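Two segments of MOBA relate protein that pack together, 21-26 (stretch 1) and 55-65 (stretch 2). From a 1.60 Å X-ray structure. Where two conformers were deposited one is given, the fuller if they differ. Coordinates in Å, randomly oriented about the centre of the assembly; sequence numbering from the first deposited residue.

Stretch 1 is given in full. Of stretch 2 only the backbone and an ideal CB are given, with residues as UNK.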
ATOM      1  N   THR A  21      11.647   0.492  16.171  1.00 19.65           N
ATOM      2  CA  THR A  21      10.663   1.506  16.523  1.00 17.61           C
ATOM      3  C   THR A  21       9.597   1.448  15.430  1.00 19.59           C
ATOM      4  O   THR A  21       9.908   0.990  14.332  1.00 18.78           O
ATOM      5  CB  THR A  21      11.315   2.909  16.566  1.00 18.33           C
ATOM      6  OG1 THR A  21      10.424   3.841  17.182  1.00 20.15           O
ATOM      7  CG2 THR A  21      11.695   3.398  15.162  1.00 21.32           C
ATOM      8  N   PRO A  22       8.347   1.866  15.723  1.00 19.87           N
ATOM      9  CA  PRO A  22       7.329   1.765  14.657  1.00 18.88           C
ATOM     10  C   PRO A  22       7.669   2.657  13.452  1.00 17.76           C
ATOM     11  O   PRO A  22       7.721   3.883  13.583  1.00 17.63           O
ATOM     12  CB  PRO A  22       6.040   2.225  15.361  1.00 19.33           C
ATOM     13  CG  PRO A  22       6.308   2.006  16.858  1.00 21.92           C
ATOM     14  CD  PRO A  22       7.766   2.408  16.971  1.00 20.42           C
ATOM     15  N   LYS A  23       7.932   2.056  12.292  1.00 17.38           N
ATOM     16  CA  LYS A  23       8.341   2.859  11.136  1.00 16.53           C
ATOM     17  C   LYS A  23       7.251   3.847  10.692  1.00 17.04           C
ATOM     18  O   LYS A  23       7.557   4.892  10.123  1.00 15.64           O
ATOM     19  CB  LYS A  23       8.790   1.977   9.964  1.00 18.11           C
ATOM     20  CG  LYS A  23       7.681   1.181   9.291  1.00 19.60           C
ATOM     21  CD  LYS A  23       8.373   0.181   8.350  1.00 23.80           C
ATOM     22  CE  LYS A  23       7.422  -0.734   7.675  1.00 21.00           C
ATOM     23  NZ  LYS A  23       8.187  -1.639   6.777  1.00 15.58           N
ATOM     24  N   GLN A  24       5.995   3.500  10.973  1.00 15.82           N
ATOM     25  CA  GLN A  24       4.834   4.323  10.611  1.00 15.15           C
ATOM     26  C   GLN A  24       4.981   5.741  11.181  1.00 16.10           C
ATOM     27  O   GLN A  24       4.507   6.711  10.583  1.00 17.03           O
ATOM     28  CB  GLN A  24       3.527   3.668  11.141  1.00 16.27           C
ATOM     29  CG  GLN A  24       3.191   2.264  10.556  1.00 14.51           C
ATOM     30  CD  GLN A  24       3.972   1.095  11.183  1.00 24.56           C
ATOM     31  OE1 GLN A  24       3.923  -0.056  10.687  1.00 24.04           O
ATOM     32  NE2 GLN A  24       4.701   1.374  12.259  1.00 18.14           N
ATOM     33  N   LEU A  25       5.647   5.838  12.312  1.00 14.56           N
ATOM     34  CA  LEU A  25       5.775   7.084  13.046  1.00 15.65           C
ATOM     35  C   LEU A  25       7.080   7.843  12.836  1.00 15.52           C
ATOM     36  O   LEU A  25       7.236   8.880  13.358  1.00 17.56           O
ATOM     37  CB  LEU A  25       5.505   6.855  14.547  1.00 20.00           C
ATOM     38  CG  LEU A  25       4.156   6.243  14.880  1.00 20.00           C
ATOM     39  CD1 LEU A  25       4.072   5.828  16.248  1.00 20.00           C
ATOM     40  CD2 LEU A  25       3.020   7.170  14.552  1.00 20.00           C
ATOM     41  N   LEU A  26       7.976   7.309  12.053  1.00 15.88           N
ATOM     42  CA  LEU A  26       9.234   8.013  11.748  1.00 15.89           C
ATOM     43  C   LEU A  26       8.991   9.392  11.119  1.00 14.85           C
ATOM     44  O   LEU A  26       8.189   9.533  10.185  1.00 15.48           O
ATOM     45  CB  LEU A  26      10.072   7.170  10.811  1.00 14.66           C
ATOM     46  CG  LEU A  26      10.555   5.837  11.372  1.00 17.53           C
ATOM     47  CD1 LEU A  26      11.047   4.947  10.219  1.00 21.47           C
ATOM     48  CD2 LEU A  26      11.638   6.027  12.445  1.00 24.28           C
ATOM     49  N   UNK A  55       0.542  -4.160  15.842  1.00 21.25           N
ATOM     50  CA  UNK A  55       0.853  -3.981  17.264  1.00 23.68           C
ATOM     51  C   UNK A  55       1.059  -2.546  17.731  1.00 24.32           C
ATOM     52  O   UNK A  55       0.778  -2.230  18.890  1.00 25.51           O
ATOM     53  CB  UNK A  55       2.116  -4.778  17.596  1.00 23.68           C
ATOM     54  N   UNK A  56       1.535  -1.682  16.831  1.00 23.92           N
ATOM     55  CA  UNK A  56       1.771  -0.267  17.120  1.00 23.41           C
ATOM     56  C   UNK A  56       0.535   0.624  16.951  1.00 21.57           C
ATOM     57  O   UNK A  56       0.644   1.850  17.016  1.00 21.48           O
ATOM     58  CB  UNK A  56       2.889   0.252  16.213  1.00 23.41           C
ATOM     59  N   UNK A  57      -0.637   0.018  16.736  1.00 20.66           N
ATOM     60  CA  UNK A  57      -1.868   0.762  16.430  1.00 20.44           C
ATOM     61  C   UNK A  57      -2.174   1.864  17.435  1.00 21.59           C
ATOM     62  O   UNK A  57      -2.564   2.953  17.044  1.00 22.59           O
ATOM     63  CB  UNK A  57      -3.054  -0.203  16.370  1.00 20.44           C
ATOM     64  N   UNK A  58      -2.030   1.563  18.724  1.00 23.79           N
ATOM     65  CA  UNK A  58      -2.323   2.537  19.779  1.00 26.02           C
ATOM     66  C   UNK A  58      -1.538   3.827  19.592  1.00 25.78           C
ATOM     67  O   UNK A  58      -2.125   4.916  19.644  1.00 26.23           O
ATOM     68  CB  UNK A  58      -2.013   1.939  21.153  1.00 26.02           C
ATOM     69  N   UNK A  59      -0.228   3.703  19.378  1.00 23.90           N
ATOM     70  CA  UNK A  59       0.657   4.856  19.145  0.50 25.99           C
ATOM     71  C   UNK A  59       0.287   5.573  17.844  1.00 24.28           C
ATOM     72  O   UNK A  59       0.256   6.800  17.773  1.00 24.55           O
ATOM     73  CB  UNK A  59       2.119   4.407  19.098  0.50 25.99           C
ATOM     74  N   UNK A  60       0.023   4.789  16.801  1.00 22.18           N
ATOM     75  CA  UNK A  60      -0.329   5.353  15.498  1.00 21.84           C
ATOM     76  C   UNK A  60      -1.641   6.159  15.541  1.00 23.70           C
ATOM     77  O   UNK A  60      -1.734   7.253  14.966  1.00 24.46           O
ATOM     78  CB  UNK A  60      -0.446   4.230  14.466  1.00 21.84           C
ATOM     79  N   UNK A  61      -2.612   5.648  16.256  1.00 25.13           N
ATOM     80  CA  UNK A  61      -3.880   6.300  16.388  1.00 26.74           C
ATOM     81  C   UNK A  61      -3.705   7.653  17.061  1.00 28.24           C
ATOM     82  O   UNK A  61      -4.438   8.546  16.817  1.00 29.46           O
ATOM     83  CB  UNK A  61      -4.855   5.420  17.172  1.00 26.74           C
ATOM     84  N   UNK A  62      -2.773   7.742  17.981  1.00 29.27           N
ATOM     85  CA  UNK A  62      -2.478   8.986  18.674  1.00 31.05           C
ATOM     86  C   UNK A  62      -1.806  10.037  17.801  1.00 29.59           C
ATOM     87  O   UNK A  62      -1.959  11.169  18.057  1.00 30.28           O
ATOM     88  CB  UNK A  62      -1.589   8.694  19.884  1.00 31.05           C
ATOM     89  N   UNK A  63      -1.050   9.628  16.792  1.00 27.06           N
ATOM     90  CA  UNK A  63      -0.111  10.526  16.094  1.00 26.37           C
ATOM     91  C   UNK A  63      -0.295  10.712  14.583  1.00 26.87           C
ATOM     92  O   UNK A  63       0.384  11.546  13.980  1.00 29.19           O
ATOM     93  CB  UNK A  63       1.309  10.007  16.328  1.00 26.37           C
ATOM     94  N   UNK A  64      -1.167   9.931  13.959  1.00 21.47           N
ATOM     95  CA  UNK A  64      -1.395  10.073  12.526  1.00 20.43           C
ATOM     96  C   UNK A  64      -2.853  10.432  12.289  1.00 21.07           C
ATOM     97  O   UNK A  64      -3.742   9.940  12.989  1.00 20.80           O
ATOM     98  CB  UNK A  64      -1.022   8.792  11.778  1.00 20.43           C
ATOM     99  N   UNK A  65      -3.118  11.264  11.313  1.00 21.39           N
ATOM    100  CA  UNK A  65      -4.493  11.608  11.043  1.00 23.68           C
ATOM    101  C   UNK A  65      -5.177  10.561  10.187  1.00 22.52           C
ATOM    102  O   UNK A  65      -4.899  10.394   9.050  1.00 22.59           O
ATOM    103  CB  UNK A  65      -4.569  12.976  10.362  1.00 23.68           C
TER

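Stretch 1 presents a short apolar surface to stretch 2: the ring of Pro22, the methylene groups of Gln24 and, most prominently, the isobutyl group of Leu25, carried on a 3-10 turn in which Leu25 N bonds to Pro22 O at 3.1 Å. Its backbone makes no hydrogen bond to stretch 2, so complementarity rests on shape and apolar character.

Position 55 has no atom of stretch 1 within 5.5 Å of its ideal CB. Its phi/psi of -57/-29 suits any ordinary residue, and stretch 1 leaves room for a side chain. The deposited residue is Gly55, which makes no contact here.

Position 56 precedes the helix and points its CB toward stretch 1, where the ideal CB already lies 3.8 Å from Pro22 CB. With the proline so near, a small residue such as alanine or serine fits readily; serine would also be a familiar choice at an N-cap. The residue is Ala56, whose CB packs against Pro22 CB at 3.8 Å. Its side chain cannot cap the helix, but its carbonyl begins the helical bonding, with N of position 60 3.0 Å from Ala56 O.

Positions 57 and 58 lie in the first turn of the helix, beyond reach of stretch 1, which therefore sets no preference; helix-compatible residues would serve. They are Ala57 and Asp58, the latter an acidic residue near the helix N-terminus.

At position 59 CB again points toward stretch 1, with the ideal CB 3.7 Å from Leu25 CD1 and 5.3 Å from Pro22 CG. Alanine would suffice, while a longer chain with aliphatic methylenes, such as glutamate, glutamine, lysine or methionine, could extend past the proline. Glu59 is found, with two conformers deposited. In the one given, CB touches Leu25 CD1 at 3.7 Å and OE2 approaches Pro22 CG to 3.7 Å, a van der Waals contact, not a hydrogen bond.

Position 60 points sideways, yet its ideal CB is 4.5 Å from Leu25 CD2 and 5.2 Å from Gln24 CB. A branched aliphatic residue, valine or isoleucine, could reach both, and leucine is also plausible. Val60, with chi1 t, places CG2 3.9 Å from Gln24 CB and 4.0 Å from Leu25 CD2.

Position 61 points away and position 62 sideways; stretch 1 makes no demand, so polar or apolar helix formers would do. They are Leu61 and Glu62.

Position 63 faces Leu25, its ideal CB 3.8 Å from Leu25 CD2. Alanine or a long chain with an aliphatic base would suit. Lys63 makes this contact through CB, at 3.8 Å from Leu25 CD2.

Position 64 leaves helical geometry at phi/psi -119/144, values that beta-branched residues favour, and points toward Leu25 CD2 at 5.2 Å from the ideal CB. Valine, isoleucine or threonine could bridge that gap. Val64 does so, with CG2 3.8 Å from Leu25 CD2.

Position 65 is out of reach and unconstrained by stretch 1; it is Glu65.

Stretch 2 (55-65) GAADEVLEKVE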
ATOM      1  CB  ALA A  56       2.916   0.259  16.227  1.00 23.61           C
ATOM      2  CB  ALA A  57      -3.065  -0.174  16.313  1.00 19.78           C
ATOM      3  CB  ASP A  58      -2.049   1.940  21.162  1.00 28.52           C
ATOM      4  CG  ASP A  58      -3.136   0.977  21.609  1.00 36.55           C
ATOM      5  OD1 ASP A  58      -4.121   0.786  20.860  1.00 43.05           O
ATOM      6  OD2 ASP A  58      -3.001   0.411  22.716  1.00 44.18           O
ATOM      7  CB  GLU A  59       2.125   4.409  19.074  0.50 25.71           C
ATOM      8  CG  GLU A  59       2.642   3.633  20.278  0.50 26.01           C
ATOM      9  CD  GLU A  59       3.951   2.911  19.985  0.50 28.08           C
ATOM     10  OE1 GLU A  59       5.015   3.565  20.011  0.50 35.71           O
ATOM     11  OE2 GLU A  59       3.919   1.687  19.724  0.50 29.49           O
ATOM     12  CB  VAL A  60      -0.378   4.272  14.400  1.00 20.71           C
ATOM     13  CG1 VAL A  60      -0.904   4.850  13.096  1.00 24.45           C
ATOM     14  CG2 VAL A  60       1.006   3.706  14.169  1.00 21.85           C
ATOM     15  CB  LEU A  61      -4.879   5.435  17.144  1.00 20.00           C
ATOM     16  CG  LEU A  61      -5.272   4.099  16.560  1.00 20.00           C
ATOM     17  CD1 LEU A  61      -6.217   3.313  17.416  1.00 20.00           C
ATOM     18  CD2 LEU A  61      -5.782   4.198  15.182  1.00 20.00           C
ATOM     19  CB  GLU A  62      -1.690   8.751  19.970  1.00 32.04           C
ATOM     20  CG  GLU A  62      -2.385   7.851  20.980  1.00 38.00           C
ATOM     21  CD  GLU A  62      -1.530   7.337  22.163  1.00 37.20           C
ATOM     22  OE1 GLU A  62      -0.290   7.462  22.205  1.00 44.86           O
ATOM     23  OE2 GLU A  62      -2.138   6.778  23.078  1.00 46.28           O
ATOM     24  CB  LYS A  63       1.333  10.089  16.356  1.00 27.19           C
ATOM     25  CG  LYS A  63       1.791  10.270  17.795  1.00 34.36           C
ATOM     26  CD  LYS A  63       3.156   9.647  18.006  1.00 44.38           C
ATOM     27  CE  LYS A  63       3.616   9.801  19.445  1.00 50.15           C
ATOM     28  NZ  LYS A  63       5.036   9.383  19.607  1.00 50.62           N
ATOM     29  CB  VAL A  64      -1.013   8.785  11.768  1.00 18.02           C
ATOM     30  CG1 VAL A  64      -1.270   8.935  10.262  1.00 22.64           C
ATOM     31  CG2 VAL A  64       0.443   8.413  12.054  1.00 18.32           C
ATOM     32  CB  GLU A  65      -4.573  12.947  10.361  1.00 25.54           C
ATOM     33  CG  GLU A  65      -5.980  13.299   9.952  1.00 33.34           C
ATOM     34  CD  GLU A  65      -6.891  13.512  11.132  1.00 42.57           C
ATOM     35  OE1 GLU A  65      -6.819  14.606  11.665  1.00 50.38           O
ATOM     36  OE2 GLU A  65      -7.649  12.649  11.518  1.00 36.58           O
TER
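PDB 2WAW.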